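Local coordinates for protein demethyldecarbamoylnovobiocin O-methyltransferase (Streptomyces caeruleus, PDB 2WK1) that transfers a methyl group from S-adenosyl-L-methionine to the 4-hydroxyl of the noviose sugar, the penultimate step in making the antibiotic novobiocin, at residues V240-Y245 against D274-Q279; D109-G114 against A211-D216; K44-T49 against N81-I86. One frame throughout, in Å; residues are numbered along the deposited sequence.

Contact 1 (V240-Y245 against D274-Q279); sequences VIVDDY and DGVYWQ. With EDO (1,2-ethanediol), chain F.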
loop_
_atom_site.group_PDB
_atom_site.type_symbol
_atom_site.label_atom_id
_atom_site.label_comp_id
_atom_site.label_asym_id
_atom_site.label_seq_id
_atom_site.Cartn_x
_atom_site.Cartn_y
_atom_site.Cartn_z
ATOM N N VAL A 240 -17.104 14.111 16.193
ATOM C CA VAL A 240 -15.857 14.574 16.776
ATOM C C VAL A 240 -15.090 13.379 17.261
ATOM O O VAL A 240 -15.602 12.580 18.053
ATOM C CB VAL A 240 -16.074 15.550 17.925
ATOM C CG1 VAL A 240 -14.735 16.001 18.508
ATOM C CG2 VAL A 240 -16.958 16.733 17.474
ATOM N N ILE A 241 -13.878 13.220 16.754
ATOM C CA ILE A 241 -13.003 12.105 17.110
ATOM C C ILE A 241 -11.835 12.650 17.956
ATOM O O ILE A 241 -11.194 13.608 17.544
ATOM C CB ILE A 241 -12.456 11.387 15.863
ATOM C CG1 ILE A 241 -13.580 10.814 14.979
ATOM C CG2 ILE A 241 -11.418 10.349 16.259
ATOM C CD1 ILE A 241 -13.150 10.466 13.578
ATOM N N VAL A 242 -11.576 12.029 19.095
ATOM C CA VAL A 242 -10.491 12.411 19.993
ATOM C C VAL A 242 -9.487 11.269 19.970
ATOM O O VAL A 242 -9.759 10.170 20.493
ATOM C CB VAL A 242 -10.995 12.612 21.436
ATOM C CG1 VAL A 242 -9.889 13.095 22.296
ATOM C CG2 VAL A 242 -12.221 13.544 21.480
ATOM N N ASP A 243 -8.317 11.509 19.401
ATOM C CA ASP A 243 -7.347 10.456 19.195
ATOM C C ASP A 243 -6.834 9.841 20.482
ATOM O O ASP A 243 -6.680 8.619 20.567
ATOM C CB ASP A 243 -6.153 10.989 18.398
ATOM C CG ASP A 243 -5.101 9.922 18.172
ATOM O OD1 ASP A 243 -5.328 9.096 17.245
ATOM O OD2 ASP A 243 -4.099 9.886 18.936
ATOM N N ASP A 244 -6.519 10.703 21.441
ATOM C CA ASP A 244 -5.712 10.359 22.631
ATOM C C ASP A 244 -6.508 10.900 23.796
ATOM O O ASP A 244 -6.335 12.044 24.198
ATOM C CB ASP A 244 -4.326 11.055 22.536
ATOM C CG ASP A 244 -3.248 10.468 23.467
ATOM O OD1 ASP A 244 -3.492 9.502 24.197
ATOM O OD2 ASP A 244 -2.108 10.997 23.424
ATOM N N TYR A 245 -7.425 10.092 24.284
ATOM C CA TYR A 245 -8.300 10.484 25.395
ATOM C C TYR A 245 -8.016 9.660 26.635
ATOM O O TYR A 245 -7.776 10.188 27.713
ATOM C CB TYR A 245 -9.782 10.326 24.995
ATOM C CG TYR A 245 -10.788 10.687 26.082
ATOM C CD1 TYR A 245 -11.167 12.003 26.292
ATOM C CD2 TYR A 245 -11.359 9.720 26.880
ATOM C CE1 TYR A 245 -12.072 12.347 27.287
ATOM C CE2 TYR A 245 -12.283 10.041 27.851
ATOM C CZ TYR A 245 -12.622 11.356 28.069
ATOM O OH TYR A 245 -13.528 11.655 29.054
ATOM N N ASP A 274 -7.218 3.868 23.348
ATOM C CA ASP A 274 -6.857 5.290 23.454
ATOM C C ASP A 274 -7.970 6.248 23.047
ATOM O O ASP A 274 -8.318 7.171 23.802
ATOM C CB ASP A 274 -5.636 5.593 22.611
ATOM C CG ASP A 274 -4.401 4.928 23.157
ATOM O OD1 ASP A 274 -3.861 5.398 24.201
ATOM O OD2 ASP A 274 -3.967 3.913 22.576
ATOM N N GLY A 275 -8.516 6.057 21.864
ATOM C CA GLY A 275 -9.415 7.046 21.284
ATOM C C GLY A 275 -10.864 6.875 21.667
ATOM O O GLY A 275 -11.323 5.768 22.010
ATOM N N VAL A 276 -11.595 7.978 21.562
ATOM C CA VAL A 276 -13.050 8.005 21.708
ATOM C C VAL A 276 -13.629 8.936 20.642
ATOM O O VAL A 276 -12.899 9.710 20.014
ATOM C CB VAL A 276 -13.505 8.488 23.120
ATOM C CG1 VAL A 276 -12.885 7.592 24.247
ATOM C CG2 VAL A 276 -13.104 9.936 23.364
ATOM N N TYR A 277 -14.946 8.903 20.464
ATOM C CA TYR A 277 -15.617 9.819 19.580
ATOM C C TYR A 277 -17.031 10.066 20.038
ATOM O O TYR A 277 -17.571 9.291 20.824
ATOM C CB TYR A 277 -15.574 9.322 18.112
ATOM C CG TYR A 277 -16.441 8.143 17.794
ATOM C CD1 TYR A 277 -16.145 6.879 18.233
ATOM C CD2 TYR A 277 -17.538 8.296 16.989
ATOM C CE1 TYR A 277 -16.952 5.800 17.915
ATOM C CE2 TYR A 277 -18.339 7.219 16.655
ATOM C CZ TYR A 277 -18.046 5.972 17.150
ATOM O OH TYR A 277 -18.855 4.900 16.808
ATOM N N TRP A 278 -17.650 11.112 19.526
ATOM C CA TRP A 278 -19.071 11.304 19.706
ATOM C C TRP A 278 -19.707 11.830 18.450
ATOM O O TRP A 278 -19.050 12.396 17.584
ATOM C CB TRP A 278 -19.376 12.219 20.907
ATOM C CG TRP A 278 -19.237 13.721 20.776
ATOM C CD1 TRP A 278 -20.229 14.605 20.445
ATOM C CD2 TRP A 278 -18.117 14.533 21.179
ATOM N NE1 TRP A 278 -19.775 15.899 20.544
ATOM C CE2 TRP A 278 -18.491 15.887 21.009
ATOM C CE3 TRP A 278 -16.820 14.246 21.611
ATOM C CZ2 TRP A 278 -17.630 16.936 21.298
ATOM C CZ3 TRP A 278 -15.980 15.298 21.915
ATOM C CH2 TRP A 278 -16.380 16.618 21.760
ATOM N N GLN A 279 -21.025 11.676 18.390
ATOM C CA GLN A 279 -21.843 12.205 17.325
ATOM C C GLN A 279 -22.661 13.333 17.886
ATOM O O GLN A 279 -23.284 13.186 18.925
ATOM C CB GLN A 279 -22.779 11.156 16.736
ATOM C CG GLN A 279 -23.557 11.665 15.558
ATOM C CD GLN A 279 -24.410 10.602 14.921
ATOM O OE1 GLN A 279 -24.975 9.745 15.613
ATOM N NE2 GLN A 279 -24.535 10.658 13.597
HETATM C C1 EDO F . -7.112 15.857 20.782
HETATM O O1 EDO F . -6.289 16.983 20.299
HETATM C C2 EDO F . -6.421 14.883 21.756
HETATM O O2 EDO F . -6.025 13.678 21.058
HETATM O O HOH W 1 -5.141 7.691 25.128
#

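Contact 2 (D109-G114 against A211-D216); sequences DLVETG and AVLRMD. With SAH (S-adenosyl-L-homocysteine), chain B; EDO (1,2-ethanediol), chain F.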
loop_
_atom_site.group_PDB
_atom_site.type_symbol
_atom_site.label_atom_id
_atom_site.label_comp_id
_atom_site.label_asym_id
_atom_site.label_seq_id
_atom_site.Cartn_x
_atom_site.Cartn_y
_atom_site.Cartn_z
ATOM N N ASP A 109 -17.242 19.791 5.593
ATOM C CA ASP A 109 -15.910 19.350 5.254
ATOM C C ASP A 109 -15.372 18.399 6.328
ATOM O O ASP A 109 -16.022 18.116 7.353
ATOM C CB ASP A 109 -15.014 20.555 5.060
ATOM C CG ASP A 109 -15.326 21.332 3.780
ATOM O OD1 ASP A 109 -15.946 20.755 2.836
ATOM O OD2 ASP A 109 -14.915 22.521 3.741
ATOM N N LEU A 110 -14.179 17.872 6.066
ATOM C CA LEU A 110 -13.505 16.967 6.974
ATOM C C LEU A 110 -12.218 17.669 7.419
ATOM O O LEU A 110 -11.578 18.332 6.595
ATOM C CB LEU A 110 -13.149 15.667 6.243
ATOM C CG LEU A 110 -14.281 14.956 5.504
ATOM C CD1 LEU A 110 -13.748 13.708 4.815
ATOM C CD2 LEU A 110 -15.438 14.646 6.425
ATOM N N VAL A 111 -11.825 17.541 8.680
ATOM C CA VAL A 111 -10.585 18.138 9.150
ATOM C C VAL A 111 -9.872 17.257 10.131
ATOM O O VAL A 111 -10.523 16.595 10.939
ATOM C CB VAL A 111 -10.846 19.526 9.766
ATOM C CG1 VAL A 111 -11.740 19.445 10.982
ATOM C CG2 VAL A 111 -9.522 20.244 10.096
ATOM N N GLU A 112 -8.548 17.251 10.073
ATOM C CA GLU A 112 -7.720 16.740 11.139
ATOM C C GLU A 112 -6.824 17.835 11.653
ATOM O O GLU A 112 -6.174 18.537 10.866
ATOM C CB GLU A 112 -6.847 15.575 10.695
ATOM C CG GLU A 112 -6.252 14.894 11.938
ATOM C CD GLU A 112 -5.380 13.686 11.659
ATOM O OE1 GLU A 112 -4.631 13.762 10.679
ATOM O OE2 GLU A 112 -5.441 12.680 12.435
ATOM N N THR A 113 -6.843 18.024 12.965
ATOM C CA THR A 113 -5.958 18.934 13.657
ATOM C C THR A 113 -4.838 18.145 14.306
ATOM O O THR A 113 -5.024 17.533 15.346
ATOM C CB THR A 113 -6.707 19.836 14.670
ATOM O OG1 THR A 113 -7.427 19.037 15.605
ATOM C CG2 THR A 113 -7.669 20.742 13.973
ATOM N N GLY A 114 -3.693 18.080 13.636
ATOM C CA GLY A 114 -2.529 17.322 14.052
ATOM C C GLY A 114 -2.399 16.122 13.161
ATOM O O GLY A 114 -3.086 15.126 13.365
ATOM N N ALA A 211 -18.361 18.093 8.862
ATOM C CA ALA A 211 -19.016 16.819 9.109
ATOM C C ALA A 211 -18.196 15.902 10.007
ATOM O O ALA A 211 -18.774 15.103 10.769
ATOM C CB ALA A 211 -19.374 16.147 7.789
ATOM N N VAL A 212 -16.865 15.976 9.939
ATOM C CA VAL A 212 -15.989 15.210 10.839
ATOM C C VAL A 212 -14.868 16.126 11.294
ATOM O O VAL A 212 -14.179 16.722 10.469
ATOM C CB VAL A 212 -15.403 13.932 10.182
ATOM C CG1 VAL A 212 -14.488 13.209 11.179
ATOM C CG2 VAL A 212 -16.510 12.989 9.670
ATOM N N LEU A 213 -14.687 16.211 12.606
ATOM C CA LEU A 213 -13.586 16.923 13.251
ATOM C C LEU A 213 -12.746 15.894 13.974
ATOM O O LEU A 213 -13.205 15.342 14.943
ATOM C CB LEU A 213 -14.150 17.926 14.238
ATOM C CG LEU A 213 -13.223 18.618 15.228
ATOM C CD1 LEU A 213 -12.038 19.263 14.496
ATOM C CD2 LEU A 213 -14.010 19.608 16.108
ATOM N N ARG A 214 -11.539 15.615 13.481
ATOM C CA ARG A 214 -10.621 14.660 14.128
ATOM C C ARG A 214 -9.521 15.453 14.812
ATOM O O ARG A 214 -8.858 16.258 14.185
ATOM C CB ARG A 214 -10.053 13.646 13.157
ATOM C CG ARG A 214 -9.224 12.589 13.887
ATOM C CD ARG A 214 -8.717 11.455 12.981
ATOM N NE ARG A 214 -8.477 10.280 13.797
ATOM C CZ ARG A 214 -7.445 10.146 14.629
ATOM N NH1 ARG A 214 -6.427 10.987 14.564
ATOM N NH2 ARG A 214 -7.427 9.155 15.488
ATOM N N MET A 215 -9.368 15.243 16.105
ATOM C CA MET A 215 -8.432 15.984 16.936
ATOM C C MET A 215 -7.301 15.077 17.359
ATOM O O MET A 215 -7.545 14.032 17.986
ATOM C CB MET A 215 -9.154 16.551 18.154
ATOM C CG MET A 215 -10.404 17.363 17.807
ATOM S SD MET A 215 -10.987 18.320 19.190
ATOM C CE MET A 215 -11.231 17.029 20.350
ATOM N N ASP A 216 -6.067 15.468 17.068
ATOM C CA ASP A 216 -4.890 14.677 17.407
ATOM C C ASP A 216 -3.715 15.615 17.647
ATOM O O ASP A 216 -2.654 15.484 17.009
ATOM C CB ASP A 216 -4.585 13.716 16.256
ATOM C CG ASP A 216 -3.689 12.538 16.655
ATOM O OD1 ASP A 216 -3.053 12.566 17.738
ATOM O OD2 ASP A 216 -3.626 11.562 15.857
HETATM N N SAH B . -2.895 12.233 13.287
HETATM C CA SAH B . -1.458 11.858 13.058
HETATM C CB SAH B . -0.666 11.995 14.360
HETATM C CG SAH B . -0.574 13.425 14.875
HETATM S SD SAH B . 0.907 13.676 15.863
HETATM C C SAH B . -1.361 10.508 12.402
HETATM O O SAH B . -0.319 9.849 12.493
HETATM O OXT SAH B . -2.287 10.121 11.702
HETATM C "C5'" SAH B . 0.568 15.284 16.604
HETATM C "C4'" SAH B . 0.596 16.430 15.568
HETATM O "O4'" SAH B . -0.012 17.598 16.172
HETATM C "C3'" SAH B . 1.989 16.827 15.080
HETATM O "O3'" SAH B . 2.093 16.773 13.646
HETATM C "C2'" SAH B . 2.149 18.262 15.627
HETATM O "O2'" SAH B . 2.930 19.138 14.812
HETATM C "C1'" SAH B . 0.703 18.758 15.731
HETATM N N9 SAH B . 0.414 19.784 16.736
HETATM C C8 SAH B . 0.216 19.548 18.059
HETATM N N7 SAH B . -0.164 20.683 18.695
HETATM C C5 SAH B . -0.232 21.651 17.748
HETATM C C6 SAH B . -0.618 23.040 17.729
HETATM N N6 SAH B . -0.974 23.645 18.849
HETATM N N1 SAH B . -0.600 23.684 16.557
HETATM C C2 SAH B . -0.279 23.066 15.406
HETATM N N3 SAH B . 0.093 21.784 15.326
HETATM C C4 SAH B . 0.099 21.059 16.464
HETATM C C1 EDO F . -7.112 15.857 20.782
HETATM O O1 EDO F . -6.289 16.983 20.299
HETATM C C2 EDO F . -6.421 14.883 21.756
HETATM O O2 EDO F . -6.025 13.678 21.058
#

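Contact 3 (K44-T49 against N81-I86); sequences KVLAGT and NAHTMI. With SAH (S-adenosyl-L-homocysteine), chain B.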
loop_
_atom_site.group_PDB
_atom_site.type_symbol
_atom_site.label_atom_id
_atom_site.label_comp_id
_atom_site.label_asym_id
_atom_site.label_seq_id
_atom_site.Cartn_x
_atom_site.Cartn_y
_atom_site.Cartn_z
ATOM N N LYS A 44 -4.505 -0.636 5.273
ATOM C CA LYS A 44 -3.334 -1.483 5.504
ATOM C C LYS A 44 -2.019 -0.838 5.079
ATOM O O LYS A 44 -0.967 -1.008 5.715
ATOM C CB LYS A 44 -3.464 -2.806 4.756
ATOM C CG LYS A 44 -4.582 -3.686 5.204
ATOM C CD LYS A 44 -4.746 -4.848 4.196
ATOM C CE LYS A 44 -5.401 -6.079 4.779
ATOM N NZ LYS A 44 -6.838 -5.905 4.883
ATOM N N VAL A 45 -2.069 -0.074 3.995
ATOM C CA VAL A 45 -0.873 0.608 3.496
ATOM C C VAL A 45 -0.511 1.774 4.418
ATOM O O VAL A 45 0.632 1.971 4.789
ATOM C CB VAL A 45 -1.057 1.101 2.001
ATOM C CG1 VAL A 45 0.172 1.806 1.551
ATOM C CG2 VAL A 45 -1.481 -0.056 1.088
ATOM N N LEU A 46 -1.506 2.560 4.770
ATOM C CA LEU A 46 -1.248 3.751 5.571
ATOM C C LEU A 46 -0.609 3.440 6.919
ATOM O O LEU A 46 0.276 4.170 7.386
ATOM C CB LEU A 46 -2.559 4.524 5.792
ATOM C CG LEU A 46 -3.059 5.295 4.571
ATOM C CD1 LEU A 46 -4.511 5.687 4.791
ATOM C CD2 LEU A 46 -2.209 6.515 4.284
ATOM N N ALA A 47 -1.070 2.365 7.557
ATOM C CA ALA A 47 -0.532 1.933 8.852
ATOM C C ALA A 47 0.710 1.072 8.699
ATOM O O ALA A 47 1.386 0.782 9.681
ATOM C CB ALA A 47 -1.579 1.174 9.628
ATOM N N GLY A 48 0.995 0.644 7.472
ATOM C CA GLY A 48 2.164 -0.181 7.210
ATOM C C GLY A 48 2.046 -1.633 7.604
ATOM O O GLY A 48 3.066 -2.339 7.680
ATOM N N THR A 49 0.833 -2.120 7.811
ATOM C CA THR A 49 0.673 -3.550 8.096
ATOM C C THR A 49 0.983 -4.405 6.850
ATOM O O THR A 49 1.526 -5.493 6.951
ATOM C CB THR A 49 -0.710 -3.904 8.659
ATOM O OG1 THR A 49 -1.704 -3.543 7.714
ATOM C CG2 THR A 49 -0.967 -3.214 9.996
ATOM N N ASN A 81 8.309 4.245 8.857
ATOM C CA ASN A 81 8.093 4.839 7.542
ATOM C C ASN A 81 6.630 5.075 7.197
ATOM O O ASN A 81 6.342 5.889 6.328
ATOM C CB ASN A 81 8.715 3.961 6.457
ATOM C CG ASN A 81 10.163 3.711 6.702
ATOM O OD1 ASN A 81 10.985 4.592 6.483
ATOM N ND2 ASN A 81 10.485 2.524 7.187
ATOM N N ALA A 82 5.699 4.353 7.822
ATOM C CA ALA A 82 4.302 4.436 7.434
ATOM C C ALA A 82 3.733 5.817 7.747
ATOM O O ALA A 82 4.263 6.594 8.534
ATOM C CB ALA A 82 3.493 3.342 8.109
ATOM N N HIS A 83 2.599 6.102 7.129
ATOM C CA HIS A 83 2.113 7.463 7.018
ATOM C C HIS A 83 1.213 7.931 8.160
ATOM O O HIS A 83 0.935 9.115 8.252
ATOM C CB HIS A 83 1.406 7.662 5.672
ATOM C CG HIS A 83 2.313 7.457 4.508
ATOM N ND1 HIS A 83 2.109 6.496 3.536
ATOM C CD2 HIS A 83 3.473 8.075 4.195
ATOM C CE1 HIS A 83 3.107 6.548 2.670
ATOM N NE2 HIS A 83 3.936 7.508 3.038
ATOM N N THR A 84 0.796 6.997 9.026
ATOM C CA THR A 84 0.047 7.353 10.221
ATOM C C THR A 84 0.511 6.502 11.385
ATOM O O THR A 84 0.938 5.358 11.193
ATOM C CB THR A 84 -1.476 7.158 10.035
ATOM O OG1 THR A 84 -2.191 7.582 11.188
ATOM C CG2 THR A 84 -1.837 5.715 9.733
ATOM N N MET A 85 0.405 7.088 12.576
ATOM C CA MET A 85 0.661 6.367 13.821
ATOM C C MET A 85 -0.604 5.887 14.523
ATOM O O MET A 85 -0.509 5.264 15.580
ATOM C CB MET A 85 1.509 7.200 14.807
ATOM C CG MET A 85 0.802 8.444 15.271
ATOM S SD MET A 85 1.671 9.379 16.532
ATOM C CE MET A 85 2.945 10.156 15.545
ATOM N N ILE A 86 -1.784 6.169 13.972
ATOM C CA ILE A 86 -3.011 5.961 14.751
ATOM C C ILE A 86 -3.464 4.516 14.790
ATOM O O ILE A 86 -4.302 4.163 15.612
ATOM C CB ILE A 86 -4.153 6.889 14.318
ATOM C CG1 ILE A 86 -4.754 6.490 12.958
ATOM C CG2 ILE A 86 -3.678 8.336 14.308
ATOM C CD1 ILE A 86 -5.938 7.368 12.532
HETATM N N SAH B . -2.895 12.233 13.287
HETATM C CA SAH B . -1.458 11.858 13.058
HETATM C CB SAH B . -0.666 11.995 14.360
HETATM C CG SAH B . -0.574 13.425 14.875
HETATM S SD SAH B . 0.907 13.676 15.863
HETATM C C SAH B . -1.361 10.508 12.402
HETATM O O SAH B . -0.319 9.849 12.493
HETATM O OXT SAH B . -2.287 10.121 11.702
HETATM C "C5'" SAH B . 0.568 15.284 16.604
HETATM C "C4'" SAH B . 0.596 16.430 15.568
HETATM O "O4'" SAH B . -0.012 17.598 16.172
HETATM C "C3'" SAH B . 1.989 16.827 15.080
HETATM O "O3'" SAH B . 2.093 16.773 13.646
HETATM C "C2'" SAH B . 2.149 18.262 15.627
HETATM O "O2'" SAH B . 2.930 19.138 14.812
HETATM C "C1'" SAH B . 0.703 18.758 15.731
HETATM N N9 SAH B . 0.414 19.784 16.736
HETATM C C8 SAH B . 0.216 19.548 18.059
HETATM N N7 SAH B . -0.164 20.683 18.695
HETATM C C5 SAH B . -0.232 21.651 17.748
HETATM C C6 SAH B . -0.618 23.040 17.729
HETATM N N6 SAH B . -0.974 23.645 18.849
HETATM N N1 SAH B . -0.600 23.684 16.557
HETATM C C2 SAH B . -0.279 23.066 15.406
HETATM N N3 SAH B . 0.093 21.784 15.326
HETATM C C4 SAH B . 0.099 21.059 16.464
#

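Contact 1 (V240-Y245 against D274-Q279)
The pairing of V240-V242 with V276-W278 belongs to the antiparallel part of a Rossmann-like methyltransferase sheet, where strand 276-279 runs against 238-242; D243 and D244, predicted magnesium ligands, follow at the latter's carboxy end. V240 with W278 and V242 with V276 are hydrogen-bonded pairs; the shortest of the backbone bonds is V242 N to V276 O, 2.8 Å. Between them I241 and Y277 form a non-hydrogen-bonded pair on the other face.

The W278 indole lies flat over V240, whose CB sits 3.7 Å from the centroid of the six-membered ring, almost on its normal. A chi1 of 79° folds the ring back over the neighbouring strand. Past the strand, Y245 N reaches D274 O at 3.1 Å from above the carbonyl plane, and CG2 of V276 packs off-centre on the Y245 ring, 3.6 Å from CG. One water, 2.6 Å from D244 OD1 and 2.8 Å from D274 OD1, bridges two carboxylates whose OD1 atoms are 4.1 Å apart. D274 OD2 is salt-bridged to R76, D243 OD1 to R214 and R90.

Helix 249-261 packs on V242 and Y245, helix 87-103 covers I241 and Y277, and strand 210-215 flanks V240-V242.

Contact 2 (D109-G114 against A211-D216)
R214, V111 and T113 have the most surface buried where two parallel central strands of the Rossmann-like methyltransferase fold meet. The backbones run in parallel register, L110 beside V212 through T113 beside M215. V111 and T113 each give an N-H to the far strand and accept one back: R214 N bonds to V111 O, and T113 N to R214 O.

A chi1 of -174° carries the extended R214 chain alongside E112, whose chain is stretched the same way. NH1 donates to E112 OE2 at 2.9 Å, nearly along the carboxylate C-O axis but 18° out of the guanidinium plane; the carboxylate and guanidinium planes stand 73° apart. The same NH1 reaches D216 OD2 at 3.1 Å, this time within the guanidinium plane but from above the carboxylate. One nitrogen thus joins two acids whose OE2 and OD2 are 4.0 Å apart, and the cation probably eases their mutual repulsion. NH2 is taken by D243, a predicted magnesium ligand, as is D216.

On the other face V111 meets L213, CG1 to CD1 at 3.5 Å. T113 holds OG1 between its backbone N and carbonyl carbon, which sets that oxygen 3.5 Å from M215 CA. Helix 220-230 packs on L213, M215 and T113 on this face, while helices 87-103 and 119-130 cover the face of L110, E112 and R214. Beyond T113 the chain turns into G114, with positive phi, at the carboxy ends of the strands, where S-adenosyl-L-homocysteine binds. Its amino N donates to G114 O at 2.9 Å and to D216 OD2 at 2.8 Å, and comes within 2.7 Å of E112 OE2.

Contact 3 (K44-T49 against N81-I86)
L46 O, in the last turn of helix 35-47, takes two weak backbone hydrogen bonds from the loop: H83 N at 3.0 Å and T84 N at 3.3 Å, with N-H...O angles of 134° and 140°. Two successive amides share one carbonyl, and both bonds are bent. The methyl of A82 presses on the same oxygen, CB to O 3.4 Å, and also lies against the backbone of A47 and G48. CG2 of T84 adds another contact to L46 O at 3.5 Å. Beside this group the L46 side chain crosses that of H83 at about a right angle, CD2 to CB 4.0 Å.

The helix ends in a Schellman motif: G48, with positive phi, turns the chain out of the helix, G48 N bonds back to V45 O, and T49 N makes a weak bond to K44 O. The loop, in turn, leads into helix 87-103, and T84 OG1 accepts from I86 N in a capping bond. With OG1 anti to its backbone N (chi1 -177°), T84 keeps its methyl toward L46 and its hydroxyl toward S-adenosyl-L-homocysteine, donating to the carboxylate OXT at 2.6 Å. M85 N grips the other oxygen, O, at 2.9 Å and nearly straight. H83 ND1 is held by Y184, and H83 also packs on V50 of the second subunit, while V45 meets V45 of that chain.

From the N terminus, contact 3 closes first, tying the end of helix 35-47 to the loop before helix 87-103. Contact 2 then bridges almost a hundred residues, joining strand 109-113 to strand 210-215, and contact 1 closes last, bringing strand 276-279 back beside strand 238-242. The three follow in series, none nesting or crossing. Contacts 1 and 2 share one sheet, their strands adjacent, with I241 O probably hydrogen-bonded to M215 N, 2.8 Å, and D243 OD1 salt-bridged to R214 NH2 at 2.7 Å. I86 of contact 3 packs against D216 and D243, while contact 2 holds the amino group and contact 3 the carboxylate of the homocysteine part.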